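Local coordinates for GTP-binding nuclear protein GSP1 (Encephalitozoon cuniculi, PDB 4DJT), which binds guanine nucleotides as a Ran-family small GTPase and, as in its relatives, probably takes part in protein import into the nucleus and RNA export from it, at residues F36-N41 / N48-F53; V80-A85 / V107-A112; L90-T95 / Y149-I154. All coordinates share one frame; numbering follows the deposited sequence.

Interaction 1 (F36-N41 / N48-F53)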
loop_
_atom_site.group_PDB
_atom_site.type_symbol
_atom_site.label_atom_id
_atom_site.label_comp_id
_atom_site.label_asym_id
_atom_site.label_seq_id
_atom_site.Cartn_x
_atom_site.Cartn_y
_atom_site.Cartn_z
ATOM N N PHE A 36 16.462 6.860 -8.151
ATOM C CA PHE A 36 16.451 7.077 -9.643
ATOM C C PHE A 36 15.553 6.075 -10.339
ATOM O O PHE A 36 14.994 6.351 -11.411
ATOM C CB PHE A 36 17.871 7.025 -10.248
ATOM C CG PHE A 36 17.923 7.291 -11.762
ATOM C CD1 PHE A 36 17.897 8.588 -12.265
ATOM C CD2 PHE A 36 18.013 6.230 -12.675
ATOM C CE1 PHE A 36 17.970 8.832 -13.645
ATOM C CE2 PHE A 36 18.093 6.471 -14.053
ATOM C CZ PHE A 36 18.050 7.767 -14.535
ATOM N N GLU A 37 15.355 4.936 -9.709
ATOM C CA GLU A 37 14.518 3.906 -10.295
ATOM C C GLU A 37 13.029 4.245 -10.218
ATOM O O GLU A 37 12.220 3.637 -10.897
ATOM C CB GLU A 37 14.793 2.540 -9.647
ATOM C CG GLU A 37 16.130 1.879 -10.070
ATOM C CD GLU A 37 17.349 2.451 -9.360
ATOM O OE1 GLU A 37 17.201 3.427 -8.623
ATOM O OE2 GLU A 37 18.484 1.933 -9.570
ATOM N N LYS A 38 12.667 5.213 -9.375
ATOM C CA LYS A 38 11.269 5.572 -9.212
ATOM C C LYS A 38 10.823 6.342 -10.441
ATOM O O LYS A 38 11.660 6.859 -11.208
ATOM C CB LYS A 38 11.066 6.385 -7.939
ATOM C CG LYS A 38 11.668 5.724 -6.689
ATOM C CD LYS A 38 11.515 6.552 -5.447
ATOM C CE LYS A 38 12.123 5.817 -4.236
ATOM N NZ LYS A 38 11.435 4.519 -3.918
ATOM N N ASN A 39 9.525 6.398 -10.680
ATOM C CA ASN A 39 9.046 7.161 -11.820
ATOM C C ASN A 39 7.813 7.943 -11.456
ATOM O O ASN A 39 7.160 7.643 -10.485
ATOM C CB ASN A 39 8.773 6.234 -13.002
ATOM C CG ASN A 39 10.037 5.912 -13.802
ATOM O OD1 ASN A 39 10.835 6.808 -14.133
ATOM N ND2 ASN A 39 10.243 4.630 -14.084
ATOM N N TYR A 40 7.526 8.985 -12.226
ATOM C CA TYR A 40 6.378 9.813 -11.976
ATOM C C TYR A 40 5.526 9.886 -13.229
ATOM O O TYR A 40 6.042 10.044 -14.348
ATOM C CB TYR A 40 6.838 11.229 -11.587
ATOM C CG TYR A 40 5.722 12.259 -11.523
ATOM C CD1 TYR A 40 4.762 12.203 -10.530
ATOM C CD2 TYR A 40 5.657 13.314 -12.442
ATOM C CE1 TYR A 40 3.753 13.141 -10.460
ATOM C CE2 TYR A 40 4.647 14.261 -12.374
ATOM C CZ TYR A 40 3.699 14.168 -11.379
ATOM O OH TYR A 40 2.688 15.090 -11.290
ATOM N N ASN A 41 4.224 9.815 -13.048
ATOM C CA ASN A 41 3.334 9.925 -14.162
ATOM C C ASN A 41 2.365 11.059 -13.866
ATOM O O ASN A 41 1.550 10.960 -12.964
ATOM C CB ASN A 41 2.604 8.603 -14.396
ATOM C CG ASN A 41 1.708 8.639 -15.615
ATOM O OD1 ASN A 41 0.831 9.487 -15.735
ATOM N ND2 ASN A 41 1.926 7.711 -16.523
ATOM N N ASN A 48 5.643 5.711 -9.097
ATOM C CA ASN A 48 5.969 4.297 -8.893
ATOM C C ASN A 48 7.239 4.115 -8.098
ATOM O O ASN A 48 8.277 4.648 -8.472
ATOM C CB ASN A 48 6.153 3.542 -10.199
ATOM C CG ASN A 48 6.449 2.078 -9.952
ATOM O OD1 ASN A 48 5.641 1.414 -9.358
ATOM N ND2 ASN A 48 7.612 1.585 -10.391
ATOM N N HIS A 49 7.157 3.295 -7.048
ATOM C CA HIS A 49 8.308 2.909 -6.195
ATOM C C HIS A 49 8.632 1.453 -6.387
ATOM O O HIS A 49 7.925 0.596 -5.876
ATOM C CB HIS A 49 7.951 3.135 -4.720
ATOM C CG HIS A 49 7.699 4.567 -4.353
ATOM N ND1 HIS A 49 8.690 5.405 -3.993
ATOM C CD2 HIS A 49 6.509 5.291 -4.237
ATOM C CE1 HIS A 49 8.157 6.610 -3.672
ATOM N NE2 HIS A 49 6.831 6.534 -3.823
ATOM N N PRO A 50 9.674 1.143 -7.155
ATOM C CA PRO A 50 10.072 -0.275 -7.251
ATOM C C PRO A 50 10.757 -0.748 -5.990
ATOM O O PRO A 50 11.690 -0.095 -5.506
ATOM C CB PRO A 50 11.049 -0.321 -8.407
ATOM C CG PRO A 50 11.148 1.046 -8.944
ATOM C CD PRO A 50 10.320 1.995 -8.177
ATOM N N VAL A 51 10.290 -1.881 -5.470
ATOM C CA VAL A 51 10.965 -2.574 -4.356
ATOM C C VAL A 51 11.128 -4.080 -4.703
ATOM O O VAL A 51 10.146 -4.786 -4.999
ATOM C CB VAL A 51 10.264 -2.353 -3.000
ATOM C CG1 VAL A 51 8.801 -2.832 -3.021
ATOM C CG2 VAL A 51 11.045 -3.030 -1.883
ATOM N N THR A 52 12.374 -4.528 -4.655
ATOM C CA THR A 52 12.763 -5.877 -5.004
ATOM C C THR A 52 13.186 -6.628 -3.739
ATOM O O THR A 52 13.954 -6.123 -2.912
ATOM C CB THR A 52 13.936 -5.883 -5.987
ATOM O OG1 THR A 52 13.542 -5.189 -7.180
ATOM C CG2 THR A 52 14.335 -7.356 -6.337
ATOM N N PHE A 53 12.660 -7.841 -3.616
ATOM C CA PHE A 53 13.071 -8.782 -2.602
ATOM C C PHE A 53 13.592 -10.036 -3.299
ATOM O O PHE A 53 13.110 -10.418 -4.359
ATOM C CB PHE A 53 11.862 -9.196 -1.740
ATOM C CG PHE A 53 11.200 -8.068 -1.017
ATOM C CD1 PHE A 53 10.187 -7.348 -1.620
ATOM C CD2 PHE A 53 11.584 -7.721 0.245
ATOM C CE1 PHE A 53 9.572 -6.304 -0.967
ATOM C CE2 PHE A 53 10.938 -6.682 0.931
ATOM C CZ PHE A 53 9.925 -5.991 0.318
HETATM O O HOH W 1 9.746 2.992 -11.820
HETATM O O HOH W 2 12.424 2.622 -5.615
#

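Interaction 2 (V80-A85 / V107-A112)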
loop_
_atom_site.group_PDB
_atom_site.type_symbol
_atom_site.label_atom_id
_atom_site.label_comp_id
_atom_site.label_asym_id
_atom_site.label_seq_id
_atom_site.Cartn_x
_atom_site.Cartn_y
_atom_site.Cartn_z
ATOM N N VAL A 80 -6.916 4.834 -14.337
ATOM C CA VAL A 80 -5.549 4.437 -14.727
ATOM C C VAL A 80 -4.622 4.221 -13.532
ATOM O O VAL A 80 -3.657 3.489 -13.642
ATOM C CB VAL A 80 -4.902 5.419 -15.736
ATOM C CG1 VAL A 80 -5.457 5.164 -17.136
ATOM C CG2 VAL A 80 -5.121 6.861 -15.311
ATOM N N TYR A 81 -4.937 4.832 -12.403
ATOM C CA TYR A 81 -4.219 4.547 -11.170
ATOM C C TYR A 81 -4.333 3.068 -10.843
ATOM O O TYR A 81 -3.343 2.422 -10.486
ATOM C CB TYR A 81 -4.740 5.405 -10.021
ATOM C CG TYR A 81 -3.942 5.280 -8.725
ATOM C CD1 TYR A 81 -4.399 4.506 -7.663
ATOM C CD2 TYR A 81 -2.720 5.936 -8.565
ATOM C CE1 TYR A 81 -3.655 4.376 -6.484
ATOM C CE2 TYR A 81 -1.980 5.802 -7.402
ATOM C CZ TYR A 81 -2.443 5.020 -6.365
ATOM O OH TYR A 81 -1.697 4.966 -5.178
ATOM N N TYR A 82 -5.557 2.545 -10.945
ATOM C CA TYR A 82 -5.846 1.162 -10.548
ATOM C C TYR A 82 -5.493 0.147 -11.636
ATOM O O TYR A 82 -5.121 -0.987 -11.339
ATOM C CB TYR A 82 -7.300 1.021 -10.152
ATOM C CG TYR A 82 -7.695 1.882 -8.992
ATOM C CD1 TYR A 82 -7.077 1.743 -7.757
ATOM C CD2 TYR A 82 -8.671 2.807 -9.108
ATOM C CE1 TYR A 82 -7.434 2.516 -6.686
ATOM C CE2 TYR A 82 -9.044 3.594 -8.024
ATOM C CZ TYR A 82 -8.422 3.416 -6.810
ATOM O OH TYR A 82 -8.771 4.196 -5.745
ATOM N N ILE A 83 -5.644 0.534 -12.902
ATOM C CA ILE A 83 -5.559 -0.435 -14.005
ATOM C C ILE A 83 -4.239 -1.201 -14.005
ATOM O O ILE A 83 -3.171 -0.623 -13.851
ATOM C CB ILE A 83 -5.728 0.244 -15.378
ATOM C CG1 ILE A 83 -7.185 0.666 -15.571
ATOM C CG2 ILE A 83 -5.327 -0.716 -16.510
ATOM C CD1 ILE A 83 -7.455 1.439 -16.867
ATOM N N GLY A 84 -4.321 -2.509 -14.160
ATOM C CA GLY A 84 -3.128 -3.332 -14.220
ATOM C C GLY A 84 -2.602 -3.788 -12.858
ATOM O O GLY A 84 -1.639 -4.558 -12.810
ATOM N N ALA A 85 -3.208 -3.308 -11.764
ATOM C CA ALA A 85 -2.786 -3.705 -10.402
ATOM C C ALA A 85 -3.067 -5.168 -10.163
ATOM O O ALA A 85 -4.143 -5.669 -10.534
ATOM C CB ALA A 85 -3.478 -2.881 -9.316
ATOM N N VAL A 107 -12.180 0.005 -0.918
ATOM C CA VAL A 107 -12.266 -1.343 -1.476
ATOM C C VAL A 107 -13.138 -1.359 -2.742
ATOM O O VAL A 107 -12.769 -1.988 -3.756
ATOM C CB VAL A 107 -12.798 -2.371 -0.449
ATOM C CG1 VAL A 107 -13.140 -3.705 -1.138
ATOM C CG2 VAL A 107 -11.787 -2.571 0.688
ATOM N N LYS A 108 -14.290 -0.699 -2.696
ATOM C CA LYS A 108 -15.226 -0.751 -3.839
ATOM C C LYS A 108 -14.628 -0.043 -5.054
ATOM O O LYS A 108 -14.761 -0.514 -6.163
ATOM C CB LYS A 108 -16.600 -0.142 -3.507
ATOM N N GLU A 109 -13.931 1.060 -4.819
ATOM C CA GLU A 109 -13.324 1.824 -5.890
ATOM C C GLU A 109 -12.230 0.982 -6.596
ATOM O O GLU A 109 -12.167 0.940 -7.836
ATOM C CB GLU A 109 -12.758 3.119 -5.308
ATOM C CG GLU A 109 -12.356 4.165 -6.322
ATOM C CD GLU A 109 -11.904 5.457 -5.668
ATOM O OE1 GLU A 109 -12.679 6.010 -4.846
ATOM O OE2 GLU A 109 -10.783 5.900 -5.967
ATOM N N PHE A 110 -11.415 0.281 -5.804
ATOM C CA PHE A 110 -10.353 -0.561 -6.322
ATOM C C PHE A 110 -10.927 -1.744 -7.106
ATOM O O PHE A 110 -10.554 -1.963 -8.273
ATOM C CB PHE A 110 -9.422 -1.030 -5.171
ATOM C CG PHE A 110 -8.337 -1.977 -5.600
ATOM C CD1 PHE A 110 -7.191 -1.512 -6.230
ATOM C CD2 PHE A 110 -8.455 -3.338 -5.372
ATOM C CE1 PHE A 110 -6.199 -2.388 -6.633
ATOM C CE2 PHE A 110 -7.458 -4.218 -5.766
ATOM C CZ PHE A 110 -6.326 -3.746 -6.382
ATOM N N GLN A 111 -11.853 -2.467 -6.470
ATOM C CA GLN A 111 -12.501 -3.603 -7.066
ATOM C C GLN A 111 -13.359 -3.243 -8.269
ATOM O O GLN A 111 -13.530 -4.063 -9.156
ATOM C CB GLN A 111 -13.322 -4.359 -6.020
ATOM C CG GLN A 111 -12.476 -4.843 -4.872
ATOM C CD GLN A 111 -13.187 -5.811 -4.000
ATOM O OE1 GLN A 111 -14.354 -5.593 -3.649
ATOM N NE2 GLN A 111 -12.519 -6.895 -3.646
ATOM N N ALA A 112 -13.864 -2.022 -8.319
ATOM C CA ALA A 112 -14.657 -1.592 -9.489
ATOM C C ALA A 112 -13.801 -1.547 -10.778
ATOM O O ALA A 112 -14.324 -1.705 -11.878
ATOM C CB ALA A 112 -15.282 -0.229 -9.232
#

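Interaction 3 (L90-T95 / Y149-I154). Unlike the reference sequence in segment 90-95: Leu90 (reference Phe).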
loop_
_atom_site.group_PDB
_atom_site.type_symbol
_atom_site.label_atom_id
_atom_site.label_comp_id
_atom_site.label_asym_id
_atom_site.label_seq_id
_atom_site.Cartn_x
_atom_site.Cartn_y
_atom_site.Cartn_z
ATOM N N LEU A 90 -4.185 -1.196 1.636
ATOM C CA LEU A 90 -5.185 -0.198 2.010
ATOM C C LEU A 90 -4.961 0.199 3.444
ATOM O O LEU A 90 -4.939 -0.655 4.334
ATOM C CB LEU A 90 -6.606 -0.784 1.790
ATOM C CG LEU A 90 -7.785 0.050 2.310
ATOM C CD1 LEU A 90 -7.861 1.417 1.643
ATOM C CD2 LEU A 90 -9.087 -0.732 2.118
ATOM N N PHE A 91 -4.692 1.490 3.679
ATOM C CA PHE A 91 -4.312 1.961 4.991
ATOM C C PHE A 91 -5.451 2.732 5.626
ATOM O O PHE A 91 -6.209 3.419 4.935
ATOM C CB PHE A 91 -3.162 2.949 4.891
ATOM C CG PHE A 91 -1.905 2.368 4.323
ATOM C CD1 PHE A 91 -0.856 2.053 5.136
ATOM C CD2 PHE A 91 -1.771 2.193 2.960
ATOM C CE1 PHE A 91 0.325 1.496 4.610
ATOM C CE2 PHE A 91 -0.609 1.656 2.422
ATOM C CZ PHE A 91 0.436 1.314 3.255
ATOM N N PHE A 92 -5.494 2.686 6.947
ATOM C CA PHE A 92 -6.182 3.714 7.702
ATOM C C PHE A 92 -5.313 4.172 8.863
ATOM O O PHE A 92 -4.305 3.575 9.181
ATOM C CB PHE A 92 -7.573 3.231 8.159
ATOM C CG PHE A 92 -7.534 2.167 9.222
ATOM C CD1 PHE A 92 -7.243 0.845 8.895
ATOM C CD2 PHE A 92 -7.821 2.475 10.547
ATOM C CE1 PHE A 92 -7.180 -0.128 9.859
ATOM C CE2 PHE A 92 -7.782 1.489 11.525
ATOM C CZ PHE A 92 -7.447 0.192 11.178
ATOM N N ASP A 93 -5.738 5.267 9.474
ATOM C CA ASP A 93 -5.103 5.861 10.623
ATOM C C ASP A 93 -5.924 5.436 11.840
ATOM O O ASP A 93 -7.125 5.768 11.935
ATOM C CB ASP A 93 -5.161 7.373 10.426
ATOM C CG ASP A 93 -4.558 8.174 11.578
ATOM O OD1 ASP A 93 -4.380 7.644 12.697
ATOM O OD2 ASP A 93 -4.300 9.378 11.339
ATOM N N VAL A 94 -5.301 4.695 12.752
ATOM C CA VAL A 94 -6.005 4.137 13.905
ATOM C C VAL A 94 -6.509 5.218 14.853
ATOM O O VAL A 94 -7.295 4.927 15.771
ATOM C CB VAL A 94 -5.120 3.176 14.735
ATOM C CG1 VAL A 94 -4.752 1.960 13.934
ATOM C CG2 VAL A 94 -3.887 3.883 15.281
ATOM N N THR A 95 -6.055 6.454 14.651
ATOM C CA THR A 95 -6.534 7.582 15.454
ATOM C C THR A 95 -7.593 8.457 14.736
ATOM O O THR A 95 -7.945 9.523 15.251
ATOM C CB THR A 95 -5.355 8.462 15.914
ATOM O OG1 THR A 95 -4.818 9.170 14.795
ATOM C CG2 THR A 95 -4.247 7.605 16.542
ATOM N N TYR A 149 -9.970 -9.542 5.273
ATOM C CA TYR A 149 -8.775 -9.109 4.534
ATOM C C TYR A 149 -7.620 -9.344 5.454
ATOM O O TYR A 149 -7.757 -9.203 6.676
ATOM C CB TYR A 149 -8.864 -7.624 4.147
ATOM C CG TYR A 149 -10.057 -7.337 3.255
ATOM C CD1 TYR A 149 -9.983 -7.511 1.887
ATOM C CD2 TYR A 149 -11.291 -6.925 3.799
ATOM C CE1 TYR A 149 -11.085 -7.270 1.072
ATOM C CE2 TYR A 149 -12.397 -6.685 2.991
ATOM C CZ TYR A 149 -12.301 -6.870 1.637
ATOM O OH TYR A 149 -13.388 -6.644 0.834
ATOM N N GLU A 150 -6.492 -9.779 4.906
ATOM C CA GLU A 150 -5.299 -9.954 5.697
ATOM C C GLU A 150 -4.951 -8.594 6.270
ATOM O O GLU A 150 -5.087 -7.590 5.592
ATOM C CB GLU A 150 -4.151 -10.499 4.850
ATOM C CG GLU A 150 -3.029 -11.100 5.692
ATOM C CD GLU A 150 -3.318 -12.516 6.178
ATOM O OE1 GLU A 150 -4.359 -13.069 5.810
ATOM O OE2 GLU A 150 -2.462 -13.106 6.902
ATOM N N TYR A 151 -4.578 -8.565 7.548
ATOM C CA TYR A 151 -4.594 -7.342 8.346
ATOM C C TYR A 151 -3.311 -7.250 9.127
ATOM O O TYR A 151 -2.937 -8.183 9.829
ATOM C CB TYR A 151 -5.796 -7.379 9.304
ATOM C CG TYR A 151 -6.018 -6.153 10.188
ATOM C CD1 TYR A 151 -6.847 -5.106 9.766
ATOM C CD2 TYR A 151 -5.436 -6.056 11.444
ATOM C CE1 TYR A 151 -7.091 -4.000 10.573
ATOM C CE2 TYR A 151 -5.690 -4.942 12.269
ATOM C CZ TYR A 151 -6.506 -3.938 11.826
ATOM O OH TYR A 151 -6.754 -2.847 12.610
ATOM N N PHE A 152 -2.650 -6.100 9.032
ATOM C CA PHE A 152 -1.445 -5.853 9.818
ATOM C C PHE A 152 -1.509 -4.532 10.551
ATOM O O PHE A 152 -2.017 -3.551 10.024
ATOM C CB PHE A 152 -0.201 -5.842 8.921
ATOM C CG PHE A 152 -0.016 -7.115 8.140
ATOM C CD1 PHE A 152 0.412 -8.263 8.770
ATOM C CD2 PHE A 152 -0.375 -7.187 6.808
ATOM C CE1 PHE A 152 0.544 -9.458 8.076
ATOM C CE2 PHE A 152 -0.224 -8.362 6.104
ATOM C CZ PHE A 152 0.238 -9.498 6.730
ATOM N N GLU A 153 -0.965 -4.526 11.769
ATOM C CA GLU A 153 -0.741 -3.273 12.528
ATOM C C GLU A 153 0.682 -2.820 12.233
ATOM O O GLU A 153 1.626 -3.610 12.343
ATOM C CB GLU A 153 -0.980 -3.522 14.025
ATOM C CG GLU A 153 -2.391 -4.053 14.267
ATOM C CD GLU A 153 -2.792 -4.198 15.736
ATOM O OE1 GLU A 153 -1.884 -4.290 16.617
ATOM O OE2 GLU A 153 -4.030 -4.220 15.991
ATOM N N ILE A 154 0.836 -1.594 11.742
ATOM C CA ILE A 154 2.178 -1.083 11.355
ATOM C C ILE A 154 2.402 0.345 11.882
ATOM O O ILE A 154 1.460 1.069 12.217
ATOM C CB ILE A 154 2.389 -1.036 9.808
ATOM C CG1 ILE A 154 1.488 -0.008 9.157
ATOM C CG2 ILE A 154 2.087 -2.393 9.128
ATOM C CD1 ILE A 154 1.774 0.231 7.658
#

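Interaction 1 (F36-N41 / N48-F53)
Lys38 reaches along the edge of the His49 imidazole, the two side chains crossing obliquely, and its ammonium lies almost exactly in the ring plane. NZ donates to ND1 of His49 at 2.9 Å, only 2° out of that plane. The lysine runs extended as far as CE and turns only at its last torsion (chi4 -63°), which swings NZ back onto ND1; on the way CD of Lys38 passes 3.4 Å from ND1 of His49. The same ammonium is also held by the carbonyl of Arg30 and donates to a water that lies within hydrogen-bonding reach of Pro50 O. Across the ring, NE2 of His49 bonds to the hydroxyl of Tyr194, fixing the imidazole from both nitrogens.

Beside this pair the backbones join as an antiparallel hydrogen-bonded pair, Asn39 with Asn48. Asn39 N donates to Asn48 O at 3.1 Å and Asn48 N to Asn39 O at 2.8 Å. Asn48 O takes in addition a CA-H contact from Lys38. The two asparagine side chains share one sheet face without touching; a water bridges them, accepting from Asn48 ND2 and weakly from Asn39 ND2, and donating to Glu37 O. Asn48 ND2 is further tied to Asn64 OD1 on strand 60-68. The Pro50 ring ends the contact, its CG resting 3.4 Å from Glu37 O.

This short hairpin brings the outermost strand 39-41, part of the predicted switch I, onto strand 46-54 in the GDP-bound state. Because ND1 accepts from an ammonium and lies in a buried ring, the bond should favour an imidazole without a proton on ND1, and the lysine charge is probably offset by the carbonyl of Arg30, the ring nitrogen and the water.

Interaction 2 (V80-A85 / V107-A112)
Tyr82 lays one face of its ring over the backbone of helix 103-114, with CA of Phe110 almost straight above the ring centre. This CH-pi contact measures 4.3 Å from Phe110 CA to the ring centroid, 11° off the normal. The opposite face is covered, toward its rim, by CD1 of Tyr81, so the phenol is held between its own neighbour in the chain and the helix. At the far end of the ring, OH donates to OE2 of Glu109 at 2.6 Å. The bond arrives from above the carboxylate plane, 46° out of it, and the carboxylate is steeply turned against the ring. Glu109 gets there with CG anti to its backbone N (chi1 -167°) and the chain extended beyond, which carries OE2 to the hydroxyl end in the ring plane; the two side chains cross at about a right angle.

Phe110, one residue on, leaves the helix in a different direction around its axis and presents its edge: CD1 of Phe110 touches CD1 of Tyr82 at 3.6 Å, and CE1 of Phe110 lies 3.9 Å from CB of Ala85. The two aromatic rings are steeply inclined, an oblique pair. A type II turn from Tyr82 to Ala85, with Gly84 at a positive phi, reverses the chain and brings the Ala85 methyl to the same phenylalanine edge. Behind the contact, Ile17 of strand 11-17 touches both Tyr82 and Phe110.

The contact packs the C-terminal end of the predicted switch II against helix 103-114, as seen in the Ras-like G-domain.

Interaction 3 (L90-T95 / Y149-I154)
Asp93 OD1 takes two bonds from Thr95, one from its hydroxyl OG1 at 2.6 Å and one from its backbone N at 2.8 Å, both from the same face of the carboxylate plane. The backbone bond makes an Asx turn, closing strand 87-93 of the P-loop NTPase sheet just where the chain leaves it. The other oxygen, OD2, forms a salt bridge with Lys126 of the nucleotide-binding loop 125-128, so the carboxylate links the strand end to the site that holds the base.

Across the sheet, segments 90-95 and 149-154 have strand 120-125 between them, and the shortest CA-CA distance, Phe91 to Ile154, is 9.6 Å. Contact is therefore made by side chains arching past the middle strand, on its two faces. On one face Phe92 and Tyr151 cross at about a right angle over Ala124. Phe92 swings out with CG between its backbone N and carbonyl carbon (chi1 70°), and its CZ comes to 3.4 Å from Tyr151 OH, which lies at the edge of the Phe92 ring.

On the other face Phe91 packs on Val22 of the P-loop and meets the ring of Tyr27 edge-to-face. Ile154, next to Asn125, directs its extended chain toward that phenylalanine, and its terminal methyl CD1 lies at the ring edge, 3.6 Å from Phe91 CE1.

In the fold
The three contacts sample one G-domain from its edge to its middle. Interaction 1 lies at the partly exposed margin of the sheet, where the outermost strand pairs with its neighbour through backbone bonds, water and a lysine-histidine bond. Interactions 2 and 3 are buried and mainly aromatic, though interaction 2 adds a tyrosine-glutamate bond while the segments of interaction 3 meet by packing alone: one packs part of the predicted switch II on a helix, the other spans a strand of the sheet that interaction 1 edges. Interactions 2 and 3 also touch, through Val107, whose CG1 lies 3.5 Å from Tyr149 OH. Interactions 1 and 3 lie on opposite sides of the chain's centre.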